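Local coordinates for protein xyloglucan-specific endo-beta-1,4-glucanase GH12 (Aspergillus niveus, PDB 4NPR) that probably hydrolyses internal beta-1,4-glucosidic linkages of xyloglucan, with retention of the anomeric configuration, at residues A[201-205]-A[206-210]. Sequence-based numbering, arbitrary orientation.
Sequences FTYLE and SNQGL
Ser206 continues the last turn of helix 198-207, giving its backbone N to Thr202 O in a weak hydrogen bond; its small polar side chain suits this exposed flank. Asn207 then grips Tyr203 O twice: its backbone N bonds at 2.7 Å, and ND2 reaches a lone pair in the carbonyl plane at 3.0 Å. Asn207 CG, anti to its own carbonyl carbon (chi1 -59°), swings across the helix beside the ring; the further turn about CB-CG points ND2 back to Tyr203 O and lays the amide nearly parallel to the ring. CB makes a CH-pi contact over one ring face, 4.1 Å from the centroid. The longer Gln208 side chain, bent at chi2, touches two residues: CG meets Leu204 CD2 at 3.9 Å, while NE2 makes a weak hydrogen bond to Tyr203 OH. Gly209 follows with positive phi (75°), which a residue without CB adopts easily, and the chain reverses. Leu210 N can therefore return to Leu204 O at 3.1 Å, nearly straight at the hydrogen (169°), approaching from the opposite face of that carbonyl to Gln208 N. Fully apolar, Leu210 sets its CB 3.8 Å from Leu204 CB, and Leu210 CD2 sits at the edge of the buried Phe201 ring; strand 117-128 meets both Leu210 and Phe201. This is a helix C-cap with a left-handed glycine, ending the helix that packs on the larger sheet of the family 12 beta-jelly roll.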
ATOM      1  N   PHE A 201      -6.684  -8.783  -9.437  1.00 13.60           N
ATOM      2  CA  PHE A 201      -6.166 -10.076  -9.897  1.00 13.23           C
ATOM      3  C   PHE A 201      -6.963 -10.678 -11.060  1.00 13.23           C
ATOM      4  O   PHE A 201      -6.373 -11.141 -12.052  1.00 14.03           O
ATOM      5  CB  PHE A 201      -6.064 -11.049  -8.732  1.00 13.07           C
ATOM      6  CG  PHE A 201      -5.166 -10.557  -7.630  1.00 13.61           C
ATOM      7  CD1 PHE A 201      -3.798 -10.572  -7.772  1.00 14.03           C
ATOM      8  CD2 PHE A 201      -5.696 -10.026  -6.447  1.00 14.42           C
ATOM      9  CE1 PHE A 201      -2.950 -10.120  -6.763  1.00 14.00           C
ATOM     10  CE2 PHE A 201      -4.860  -9.576  -5.431  1.00 14.07           C
ATOM     11  CZ  PHE A 201      -3.489  -9.618  -5.596  1.00 14.44           C
ATOM     12  N   THR A 202      -8.285 -10.691 -10.964  1.00 12.78           N
ATOM     13  CA  THR A 202      -9.099 -11.162 -12.062  1.00 12.74           C
ATOM     14  C   THR A 202      -8.585 -10.444 -13.322  1.00 13.54           C
ATOM     15  O   THR A 202      -8.361 -11.047 -14.373  1.00 14.03           O
ATOM     16  CB  THR A 202     -10.587 -10.778 -11.845  1.00 13.16           C
ATOM     17  OG1 THR A 202     -11.069 -11.218 -10.564  1.00 12.48           O
ATOM     18  CG2 THR A 202     -11.472 -11.354 -12.924  1.00 13.23           C
ATOM     19  N   TYR A 203      -8.370  -9.135 -13.206  1.00 13.93           N
ATOM     20  CA  TYR A 203      -7.979  -8.340 -14.355  1.00 14.71           C
ATOM     21  C   TYR A 203      -6.643  -8.759 -14.972  1.00 15.03           C
ATOM     22  O   TYR A 203      -6.535  -8.886 -16.181  1.00 14.54           O
ATOM     23  CB  TYR A 203      -7.926  -6.852 -14.017  1.00 14.83           C
ATOM     24  CG  TYR A 203      -7.281  -6.057 -15.143  1.00 15.11           C
ATOM     25  CD1 TYR A 203      -5.920  -5.829 -15.148  1.00 15.06           C
ATOM     26  CD2 TYR A 203      -8.032  -5.555 -16.219  1.00 15.66           C
ATOM     27  CE1 TYR A 203      -5.318  -5.132 -16.184  1.00 15.13           C
ATOM     28  CE2 TYR A 203      -7.413  -4.849 -17.267  1.00 15.53           C
ATOM     29  CZ  TYR A 203      -6.048  -4.637 -17.226  1.00 15.01           C
ATOM     30  OH  TYR A 203      -5.360  -3.937 -18.224  1.00 17.31           O
ATOM     31  N   LEU A 204      -5.647  -8.954 -14.110  1.00 15.68           N
ATOM     32  CA  LEU A 204      -4.291  -9.307 -14.518  1.00 15.84           C
ATOM     33  C   LEU A 204      -4.234 -10.691 -15.085  1.00 16.68           C
ATOM     34  O   LEU A 204      -3.484 -10.928 -16.026  1.00 17.67           O
ATOM     35  CB  LEU A 204      -3.312  -9.212 -13.334  1.00 14.67           C
ATOM     36  CG  LEU A 204      -3.100  -7.813 -12.742  1.00 13.91           C
ATOM     37  CD1 LEU A 204      -2.277  -7.925 -11.487  1.00 13.78           C
ATOM     38  CD2 LEU A 204      -2.452  -6.802 -13.703  1.00 13.58           C
ATOM     39  N   GLU A 205      -5.018 -11.599 -14.530  1.00 18.63           N
ATOM     40  CA  GLU A 205      -4.965 -12.990 -14.978  1.00 22.28           C
ATOM     41  C   GLU A 205      -5.462 -13.015 -16.417  1.00 21.95           C
ATOM     42  O   GLU A 205      -4.942 -13.700 -17.297  1.00 20.58           O
ATOM     43  CB  GLU A 205      -5.829 -13.892 -14.101  1.00 23.92           C
ATOM     44  CG  GLU A 205      -5.223 -14.175 -12.719  1.00 27.62           C
ATOM     45  CD  GLU A 205      -6.275 -14.524 -11.653  1.00 29.47           C
ATOM     46  OE1 GLU A 205      -7.429 -14.785 -12.035  1.00 33.26           O
ATOM     47  OE2 GLU A 205      -5.973 -14.527 -10.438  1.00 29.40           O
ATOM     48  N   SER A 206      -6.416 -12.141 -16.622  1.00 22.04           N
ATOM     49  CA  SER A 206      -7.217 -12.115 -17.785  1.00 22.15           C
ATOM     50  C   SER A 206      -6.524 -11.320 -18.884  1.00 22.58           C
ATOM     51  O   SER A 206      -6.484 -11.766 -20.037  1.00 22.16           O
ATOM     52  CB  SER A 206      -8.531 -11.472 -17.359  1.00 22.19           C
ATOM     53  OG  SER A 206      -9.408 -11.385 -18.412  1.00 21.35           O
ATOM     54  N   ASN A 207      -5.945 -10.167 -18.534  1.00 20.57           N
ATOM     55  CA  ASN A 207      -5.456  -9.224 -19.562  1.00 20.93           C
ATOM     56  C   ASN A 207      -3.944  -8.992 -19.615  1.00 19.20           C
ATOM     57  O   ASN A 207      -3.471  -8.262 -20.481  1.00 17.37           O
ATOM     58  CB  ASN A 207      -6.116  -7.848 -19.384  1.00 21.57           C
ATOM     59  CG  ASN A 207      -7.629  -7.898 -19.476  1.00 22.69           C
ATOM     60  OD1 ASN A 207      -8.215  -7.245 -20.323  1.00 22.15           O
ATOM     61  ND2 ASN A 207      -8.268  -8.641 -18.571  1.00 24.04           N
ATOM     62  N   GLN A 208      -3.216  -9.544 -18.649  1.00 18.49           N
ATOM     63  CA  GLN A 208      -1.760  -9.384 -18.573  1.00 18.62           C
ATOM     64  C   GLN A 208      -1.023 -10.712 -18.283  1.00 19.26           C
ATOM     65  O   GLN A 208       0.139 -10.683 -17.883  1.00 20.71           O
ATOM     66  CB  GLN A 208      -1.410  -8.377 -17.457  1.00 17.66           C
ATOM     67  CG  GLN A 208      -2.102  -7.037 -17.573  1.00 16.86           C
ATOM     68  CD  GLN A 208      -1.613  -6.210 -18.732  1.00 15.69           C
ATOM     69  OE1 GLN A 208      -0.566  -6.477 -19.291  1.00 14.18           O
ATOM     70  NE2 GLN A 208      -2.360  -5.163 -19.067  1.00 15.22           N
ATOM     71  N   GLY A 209      -1.694 -11.854 -18.416  1.00 19.35           N
ATOM     72  CA  GLY A 209      -1.029 -13.146 -18.330  1.00 20.19           C
ATOM     73  C   GLY A 209      -0.625 -13.594 -16.935  1.00 21.64           C
ATOM     74  O   GLY A 209       0.168 -14.523 -16.782  1.00 20.51           O
ATOM     75  N   LEU A 210      -1.155 -12.958 -15.896  1.00 22.41           N
ATOM     76  CA  LEU A 210      -0.707 -13.333 -14.566  1.00 24.20           C
ATOM     77  C   LEU A 210      -1.208 -14.738 -14.244  1.00 23.84           C
ATOM     78  O   LEU A 210      -2.352 -15.066 -14.526  1.00 26.74           O
ATOM     79  CB  LEU A 210      -1.192 -12.343 -13.511  1.00 24.10           C
ATOM     80  CG  LEU A 210      -0.613 -12.681 -12.141  1.00 23.31           C
ATOM     81  CD1 LEU A 210       0.868 -12.304 -12.076  1.00 22.93           C
ATOM     82  CD2 LEU A 210      -1.447 -12.002 -11.062  1.00 23.34           C
TER